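Local coordinates for protein trimethylamine-N-oxide reductase (Haemophilus influenzae, PDB 7L5I) that probably reduces S- and N-oxides such as trimethylamine N-oxide at a molybdenum centre held by two pyranopterin guanosine dinucleotides, at residues A[371-383]-A[607-619]. Numbering follows the deposited sequence.
Sequences MLGQIGLPGGGFG and KKWVRYGEFREDP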
ATOM      1  N   MET A 371      18.349  21.721   0.328  1.00 14.52           N
ATOM      2  CA  MET A 371      18.688  23.003   0.937  1.00 15.15           C
ATOM      3  C   MET A 371      19.383  22.838   2.285  1.00 15.75           C
ATOM      4  O   MET A 371      20.251  23.644   2.642  1.00 16.78           O
ATOM      5  CB  MET A 371      17.419  23.845   1.090  1.00 12.66           C
ATOM      6  CG  MET A 371      16.799  24.240  -0.210  1.00 14.32           C
ATOM      7  SD  MET A 371      15.282  25.205  -0.107  1.00 17.43           S
ATOM      8  CE  MET A 371      15.923  26.744   0.585  1.00 19.34           C
ATOM      9  N   LEU A 372      19.025  21.803   3.049  1.00 14.76           N
ATOM     10  CA  LEU A 372      19.709  21.529   4.302  1.00 14.72           C
ATOM     11  C   LEU A 372      21.116  21.012   4.070  1.00 16.40           C
ATOM     12  O   LEU A 372      21.995  21.231   4.906  1.00 18.08           O
ATOM     13  CB  LEU A 372      18.904  20.514   5.107  1.00 14.28           C
ATOM     14  CG  LEU A 372      17.566  21.026   5.635  1.00 16.14           C
ATOM     15  CD1 LEU A 372      16.760  19.879   6.180  1.00 18.59           C
ATOM     16  CD2 LEU A 372      17.848  22.024   6.713  1.00 16.20           C
ATOM     17  N   GLY A 373      21.340  20.295   2.972  1.00 15.31           N
ATOM     18  CA  GLY A 373      22.691  19.985   2.548  1.00 16.29           C
ATOM     19  C   GLY A 373      23.340  18.786   3.192  1.00 17.48           C
ATOM     20  O   GLY A 373      24.564  18.645   3.111  1.00 17.61           O
ATOM     21  N   GLN A 374      22.560  17.896   3.812  1.00 16.77           N
ATOM     22  CA  GLN A 374      23.111  16.771   4.561  1.00 14.71           C
ATOM     23  C   GLN A 374      22.955  15.445   3.819  1.00 15.32           C
ATOM     24  O   GLN A 374      23.288  14.392   4.369  1.00 15.70           O
ATOM     25  CB  GLN A 374      22.450  16.705   5.939  1.00 15.17           C
ATOM     26  CG  GLN A 374      22.599  17.964   6.757  1.00 17.17           C
ATOM     27  CD  GLN A 374      21.731  17.933   7.992  1.00 19.45           C
ATOM     28  OE1 GLN A 374      21.397  16.866   8.488  1.00 19.36           O
ATOM     29  NE2 GLN A 374      21.354  19.105   8.483  1.00 19.02           N
ATOM     30  N   ILE A 375      22.485  15.492   2.572  1.00 15.11           N
ATOM     31  CA  ILE A 375      22.342  14.291   1.754  1.00 14.99           C
ATOM     32  C   ILE A 375      23.704  13.656   1.556  1.00 15.83           C
ATOM     33  O   ILE A 375      24.668  14.341   1.209  1.00 15.53           O
ATOM     34  CB  ILE A 375      21.707  14.662   0.408  1.00 13.55           C
ATOM     35  CG1 ILE A 375      20.250  15.093   0.604  1.00 12.66           C
ATOM     36  CG2 ILE A 375      21.794  13.490  -0.550  1.00 14.42           C
ATOM     37  CD1 ILE A 375      19.630  15.763  -0.625  1.00 15.35           C
ATOM     38  N   GLY A 376      23.790  12.330   1.748  1.00 13.25           N
ATOM     39  CA  GLY A 376      25.043  11.636   1.611  1.00 15.28           C
ATOM     40  C   GLY A 376      25.947  11.641   2.825  1.00 16.53           C
ATOM     41  O   GLY A 376      27.062  11.101   2.753  1.00 17.66           O
ATOM     42  N   LEU A 377      25.522  12.255   3.939  1.00 17.01           N
ATOM     43  CA  LEU A 377      26.262  12.225   5.186  1.00 14.57           C
ATOM     44  C   LEU A 377      25.672  11.190   6.141  1.00 19.72           C
ATOM     45  O   LEU A 377      24.471  10.921   6.099  1.00 17.43           O
ATOM     46  CB  LEU A 377      26.223  13.584   5.864  1.00 17.36           C
ATOM     47  CG  LEU A 377      26.825  14.762   5.097  1.00 22.05           C
ATOM     48  CD1 LEU A 377      26.640  16.027   5.939  1.00 21.85           C
ATOM     49  CD2 LEU A 377      28.281  14.490   4.803  1.00 29.89           C
ATOM     50  N   PRO A 378      26.490  10.604   7.013  1.00 18.75           N
ATOM     51  CA  PRO A 378      25.944   9.697   8.037  1.00 17.79           C
ATOM     52  C   PRO A 378      24.801  10.361   8.790  1.00 16.20           C
ATOM     53  O   PRO A 378      24.895  11.506   9.205  1.00 16.97           O
ATOM     54  CB  PRO A 378      27.144   9.429   8.952  1.00 22.39           C
ATOM     55  CG  PRO A 378      28.328   9.599   8.067  1.00 26.25           C
ATOM     56  CD  PRO A 378      27.954  10.749   7.141  1.00 21.60           C
ATOM     57  N   GLY A 379      23.690   9.649   8.901  1.00 16.45           N
ATOM     58  CA  GLY A 379      22.553  10.127   9.646  1.00 17.95           C
ATOM     59  C   GLY A 379      21.767  11.255   9.015  1.00 14.93           C
ATOM     60  O   GLY A 379      20.831  11.765   9.648  1.00 16.53           O
ATOM     61  N   GLY A 380      22.104  11.667   7.791  1.00 14.50           N
ATOM     62  CA  GLY A 380      21.490  12.859   7.249  1.00 16.58           C
ATOM     63  C   GLY A 380      20.760  12.713   5.929  1.00 15.70           C
ATOM     64  O   GLY A 380      20.937  11.725   5.200  1.00 17.94           O
ATOM     65  N   GLY A 381      19.950  13.703   5.599  1.00 13.95           N
ATOM     66  CA  GLY A 381      19.318  13.755   4.290  1.00 12.57           C
ATOM     67  C   GLY A 381      17.860  13.346   4.359  1.00 12.88           C
ATOM     68  O   GLY A 381      17.082  13.905   5.140  1.00 14.89           O
ATOM     69  N   PHE A 382      17.475  12.397   3.506  1.00 17.09           N
ATOM     70  CA  PHE A 382      16.085  11.953   3.466  1.00 13.51           C
ATOM     71  C   PHE A 382      16.063  10.468   3.153  1.00 12.82           C
ATOM     72  O   PHE A 382      17.030   9.890   2.649  1.00 13.48           O
ATOM     73  CB  PHE A 382      15.254  12.715   2.418  1.00 14.03           C
ATOM     74  CG  PHE A 382      15.671  12.422   1.013  1.00 13.85           C
ATOM     75  CD1 PHE A 382      16.750  13.069   0.450  1.00 12.56           C
ATOM     76  CD2 PHE A 382      15.025  11.459   0.265  1.00 17.28           C
ATOM     77  CE1 PHE A 382      17.169  12.780  -0.833  1.00 17.41           C
ATOM     78  CE2 PHE A 382      15.440  11.164  -1.018  1.00 13.97           C
ATOM     79  CZ  PHE A 382      16.515  11.817  -1.573  1.00 16.31           C
ATOM     80  N   GLY A 383      14.919   9.866   3.446  1.00 12.64           N
ATOM     81  CA  GLY A 383      14.668   8.492   3.090  1.00 14.20           C
ATOM     82  C   GLY A 383      13.181   8.301   2.894  1.00 13.11           C
ATOM     83  O   GLY A 383      12.378   8.796   3.690  1.00 13.46           O
ATOM     84  N   LYS A 607      26.399  -2.244   7.511  1.00 13.49           N
ATOM     85  CA  LYS A 607      26.045  -1.481   8.705  1.00 13.31           C
ATOM     86  C   LYS A 607      26.448  -0.018   8.577  1.00 14.12           C
ATOM     87  O   LYS A 607      25.855   0.842   9.230  1.00 15.38           O
ATOM     88  CB  LYS A 607      26.696  -2.102   9.937  1.00 18.54           C
ATOM     89  CG  LYS A 607      26.042  -3.390  10.385  1.00 17.49           C
ATOM     90  CD  LYS A 607      26.900  -4.098  11.408  1.00 25.69           C
ATOM     91  CE  LYS A 607      26.225  -5.349  11.933  1.00 38.28           C
ATOM     92  NZ  LYS A 607      27.203  -6.157  12.705  1.00 45.69           N
ATOM     93  N   LYS A 608      27.437   0.284   7.733  1.00 14.90           N
ATOM     94  CA  LYS A 608      27.920   1.649   7.575  1.00 15.98           C
ATOM     95  C   LYS A 608      27.420   2.338   6.307  1.00 16.45           C
ATOM     96  O   LYS A 608      27.836   3.469   6.034  1.00 16.33           O
ATOM     97  CB  LYS A 608      29.461   1.635   7.555  1.00 18.63           C
ATOM     98  CG  LYS A 608      30.058   1.222   8.902  1.00 27.70           C
ATOM     99  CD  LYS A 608      31.517   0.841   8.733  1.00 49.89           C
ATOM    100  CE  LYS A 608      32.310   1.040  10.010  1.00 54.65           C
ATOM    101  NZ  LYS A 608      33.628   1.635   9.667  1.00 58.32           N
ATOM    102  N   TRP A 609      26.562   1.696   5.530  1.00 14.95           N
ATOM    103  CA  TRP A 609      26.220   2.212   4.213  1.00 15.14           C
ATOM    104  C   TRP A 609      25.371   3.473   4.304  1.00 15.09           C
ATOM    105  O   TRP A 609      24.376   3.528   5.041  1.00 14.50           O
ATOM    106  CB  TRP A 609      25.487   1.151   3.390  1.00 14.50           C
ATOM    107  CG  TRP A 609      25.287   1.591   1.978  1.00 16.78           C
ATOM    108  CD1 TRP A 609      26.243   1.714   1.005  1.00 18.90           C
ATOM    109  CD2 TRP A 609      24.057   1.999   1.383  1.00 17.34           C
ATOM    110  NE1 TRP A 609      25.671   2.166  -0.171  1.00 20.13           N
ATOM    111  CE2 TRP A 609      24.327   2.348   0.042  1.00 19.08           C
ATOM    112  CE3 TRP A 609      22.749   2.107   1.851  1.00 14.96           C
ATOM    113  CZ2 TRP A 609      23.334   2.799  -0.825  1.00 17.78           C
ATOM    114  CZ3 TRP A 609      21.765   2.541   0.974  1.00 15.38           C
ATOM    115  CH2 TRP A 609      22.061   2.865  -0.345  1.00 17.15           C
ATOM    116  N   VAL A 610      25.762   4.489   3.526  1.00 13.45           N
ATOM    117  CA  VAL A 610      25.072   5.771   3.470  1.00 12.52           C
ATOM    118  C   VAL A 610      24.551   5.970   2.049  1.00 14.58           C
ATOM    119  O   VAL A 610      25.323   5.974   1.081  1.00 14.67           O
ATOM    120  CB  VAL A 610      25.998   6.922   3.905  1.00 13.95           C
ATOM    121  CG1 VAL A 610      25.322   8.281   3.719  1.00 16.72           C
ATOM    122  CG2 VAL A 610      26.451   6.730   5.346  1.00 19.68           C
ATOM    123  N   ARG A 611      23.239   6.139   1.925  1.00 14.29           N
ATOM    124  CA  ARG A 611      22.642   6.393   0.627  1.00 12.15           C
ATOM    125  C   ARG A 611      23.131   7.735   0.080  1.00 13.33           C
ATOM    126  O   ARG A 611      23.234   8.719   0.800  1.00 12.66           O
ATOM    127  CB  ARG A 611      21.121   6.343   0.772  1.00 13.14           C
ATOM    128  CG  ARG A 611      20.376   6.249  -0.548  1.00 15.17           C
ATOM    129  CD  ARG A 611      18.881   5.904  -0.388  1.00 16.53           C
ATOM    130  NE  ARG A 611      18.280   6.004  -1.723  1.00 17.07           N
ATOM    131  CZ  ARG A 611      18.353   5.065  -2.652  1.00 16.05           C
ATOM    132  NH1 ARG A 611      18.935   3.881  -2.395  1.00 16.24           N
ATOM    133  NH2 ARG A 611      17.840   5.276  -3.855  1.00 21.15           N
ATOM    134  N   TYR A 612      23.464   7.757  -1.207  1.00 14.25           N
ATOM    135  CA  TYR A 612      23.984   8.947  -1.889  1.00 15.84           C
ATOM    136  C   TYR A 612      25.368   9.338  -1.380  1.00 16.06           C
ATOM    137  O   TYR A 612      25.856  10.425  -1.684  1.00 14.63           O
ATOM    138  CB  TYR A 612      23.005  10.133  -1.825  1.00 15.94           C
ATOM    139  CG  TYR A 612      21.787   9.863  -2.693  1.00 16.64           C
ATOM    140  CD1 TYR A 612      21.930   9.701  -4.063  1.00 19.75           C
ATOM    141  CD2 TYR A 612      20.529   9.668  -2.149  1.00 15.52           C
ATOM    142  CE1 TYR A 612      20.877   9.379  -4.866  1.00 24.76           C
ATOM    143  CE2 TYR A 612      19.449   9.332  -2.973  1.00 15.24           C
ATOM    144  CZ  TYR A 612      19.641   9.198  -4.333  1.00 19.07           C
ATOM    145  OH  TYR A 612      18.625   8.870  -5.209  1.00 22.00           O
ATOM    146  N   GLY A 613      26.034   8.447  -0.649  1.00 16.34           N
ATOM    147  CA  GLY A 613      27.382   8.735  -0.199  1.00 18.22           C
ATOM    148  C   GLY A 613      28.364   8.872  -1.349  1.00 16.50           C
ATOM    149  O   GLY A 613      29.253   9.729  -1.319  1.00 17.55           O
ATOM    150  N   GLU A 614      28.215   8.037  -2.377  1.00 17.82           N
ATOM    151  CA  GLU A 614      29.138   8.134  -3.508  1.00 18.50           C
ATOM    152  C   GLU A 614      28.863   9.379  -4.339  1.00 16.07           C
ATOM    153  O   GLU A 614      29.797  10.048  -4.799  1.00 15.95           O
ATOM    154  CB  GLU A 614      29.046   6.887  -4.361  1.00 24.90           C
ATOM    155  CG  GLU A 614      29.589   5.645  -3.641  1.00 34.47           C
ATOM    156  CD  GLU A 614      30.909   5.899  -2.894  1.00 62.35           C
ATOM    157  OE1 GLU A 614      30.941   5.683  -1.659  1.00 53.59           O
ATOM    158  OE2 GLU A 614      31.905   6.330  -3.531  1.00 55.40           O
ATOM    159  N   PHE A 615      27.589   9.695  -4.567  1.00 14.94           N
ATOM    160  CA  PHE A 615      27.230  10.969  -5.185  1.00 12.81           C
ATOM    161  C   PHE A 615      27.814  12.135  -4.417  1.00 13.27           C
ATOM    162  O   PHE A 615      28.395  13.056  -5.003  1.00 15.08           O
ATOM    163  CB  PHE A 615      25.697  11.065  -5.245  1.00 14.13           C
ATOM    164  CG  PHE A 615      25.171  12.363  -5.788  1.00 13.57           C
ATOM    165  CD1 PHE A 615      25.479  12.745  -7.080  1.00 15.12           C
ATOM    166  CD2 PHE A 615      24.297  13.155  -5.040  1.00 16.18           C
ATOM    167  CE1 PHE A 615      24.967  13.935  -7.618  1.00 14.89           C
ATOM    168  CE2 PHE A 615      23.791  14.339  -5.583  1.00 16.52           C
ATOM    169  CZ  PHE A 615      24.118  14.708  -6.892  1.00 15.58           C
ATOM    170  N   ARG A 616      27.688  12.126  -3.088  1.00 13.59           N
ATOM    171  CA  ARG A 616      28.234  13.241  -2.327  1.00 13.69           C
ATOM    172  C   ARG A 616      29.755  13.316  -2.458  1.00 16.89           C
ATOM    173  O   ARG A 616      30.329  14.406  -2.594  1.00 16.33           O
ATOM    174  CB  ARG A 616      27.853  13.138  -0.844  1.00 17.08           C
ATOM    175  CG  ARG A 616      28.242  14.420  -0.111  1.00 19.31           C
ATOM    176  CD  ARG A 616      27.880  14.445   1.350  1.00 26.47           C
ATOM    177  NE  ARG A 616      28.296  15.727   1.921  1.00 30.24           N
ATOM    178  CZ  ARG A 616      27.480  16.756   2.167  1.00 27.13           C
ATOM    179  NH1 ARG A 616      26.184  16.651   1.940  1.00 17.50           N
ATOM    180  NH2 ARG A 616      27.973  17.872   2.674  1.00 26.22           N
ATOM    181  N   GLU A 617      30.426  12.168  -2.409  1.00 17.36           N
ATOM    182  CA  GLU A 617      31.880  12.158  -2.476  1.00 18.46           C
ATOM    183  C   GLU A 617      32.385  12.783  -3.769  1.00 20.43           C
ATOM    184  O   GLU A 617      33.295  13.621  -3.747  1.00 20.55           O
ATOM    185  CB  GLU A 617      32.401  10.736  -2.339  1.00 19.78           C
ATOM    186  CG  GLU A 617      33.928  10.646  -2.541  1.00 24.94           C
ATOM    187  CD  GLU A 617      34.714  11.523  -1.555  1.00 39.57           C
ATOM    188  OE1 GLU A 617      34.404  11.482  -0.348  1.00 31.99           O
ATOM    189  OE2 GLU A 617      35.646  12.255  -1.985  1.00 31.05           O
ATOM    190  N   ASP A 618      31.810  12.397  -4.907  1.00 16.83           N
ATOM    191  CA  ASP A 618      32.239  12.933  -6.200  1.00 18.99           C
ATOM    192  C   ASP A 618      31.099  12.884  -7.196  1.00 14.22           C
ATOM    193  O   ASP A 618      30.877  11.868  -7.867  1.00 17.21           O
ATOM    194  CB  ASP A 618      33.449  12.167  -6.740  1.00 24.53           C
ATOM    195  CG  ASP A 618      34.035  12.819  -7.994  1.00 32.21           C
ATOM    196  OD1 ASP A 618      33.316  13.630  -8.607  1.00 24.81           O
ATOM    197  OD2 ASP A 618      35.200  12.529  -8.359  1.00 28.96           O
ATOM    198  N   PRO A 619      30.332  13.976  -7.322  1.00 13.27           N
ATOM    199  CA  PRO A 619      29.158  13.933  -8.211  1.00 16.01           C
ATOM    200  C   PRO A 619      29.521  13.968  -9.695  1.00 14.33           C
ATOM    201  O   PRO A 619      28.665  13.622 -10.527  1.00 17.98           O
ATOM    202  CB  PRO A 619      28.352  15.167  -7.776  1.00 15.59           C
ATOM    203  CG  PRO A 619      29.400  16.117  -7.316  1.00 17.96           C
ATOM    204  CD  PRO A 619      30.449  15.280  -6.635  1.00 17.32           C
TER
HETATM  205  O   HOH W   1      21.829  10.282   2.457  1.00 16.87           O
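Arg616 spends a single nitrogen on two carbonyls of the glycine-rich connection after helix 359-372: NH1 donates to Gly373 O at 2.8 Å and to Ile375 O at 2.9 Å. Both bonds are fairly straight, with N-H...O angles of 159° and 163°, and both oxygens lie at the edge of the guanidinium, close to its plane, which fixes the rotation of the group. The side chain reaches them fully stretched from CG to NE, starting with CG anti to the backbone N (chi1 -171°). Leu377 covers one guanidinium face, its CD2 only 3.1 Å from Arg616 NE, a tight fit. Beside this grip, a water accepts from Gly376 N and lies 2.7 Å from Arg611 O and 3.2 Å from Gly380 O, bridging the two backbones. Gly376 CA also makes a CH...O contact with Arg611 O, and the backbones come closest here, Gly376 CA lying 4.1 Å from Gly613 CA and beside Tyr612 O and Arg616 CB. Val610 CG1 packs against the Gly376 carbonyl, 3.5 Å from its O, while Ile375 CG2 makes an apolar contact alongside Tyr612 CB. Farther out, the Tyr612 ring approaches Phe382 at an oblique angle, and its hydroxyl bonds to Glu191, which also pairs with Arg611. The contact thus joins the type II Val610-Gly613 turn and the Arg616 side of short helix 613-617 to the helix-to-strand connection entering edge strand 381-383 of a five-stranded parallel sheet, part of an alpha/beta domain of the molybdopterin oxidoreductase fold, with the Phe382 side chain about 14 Å from a bound molybdopterin guanosine dinucleotide.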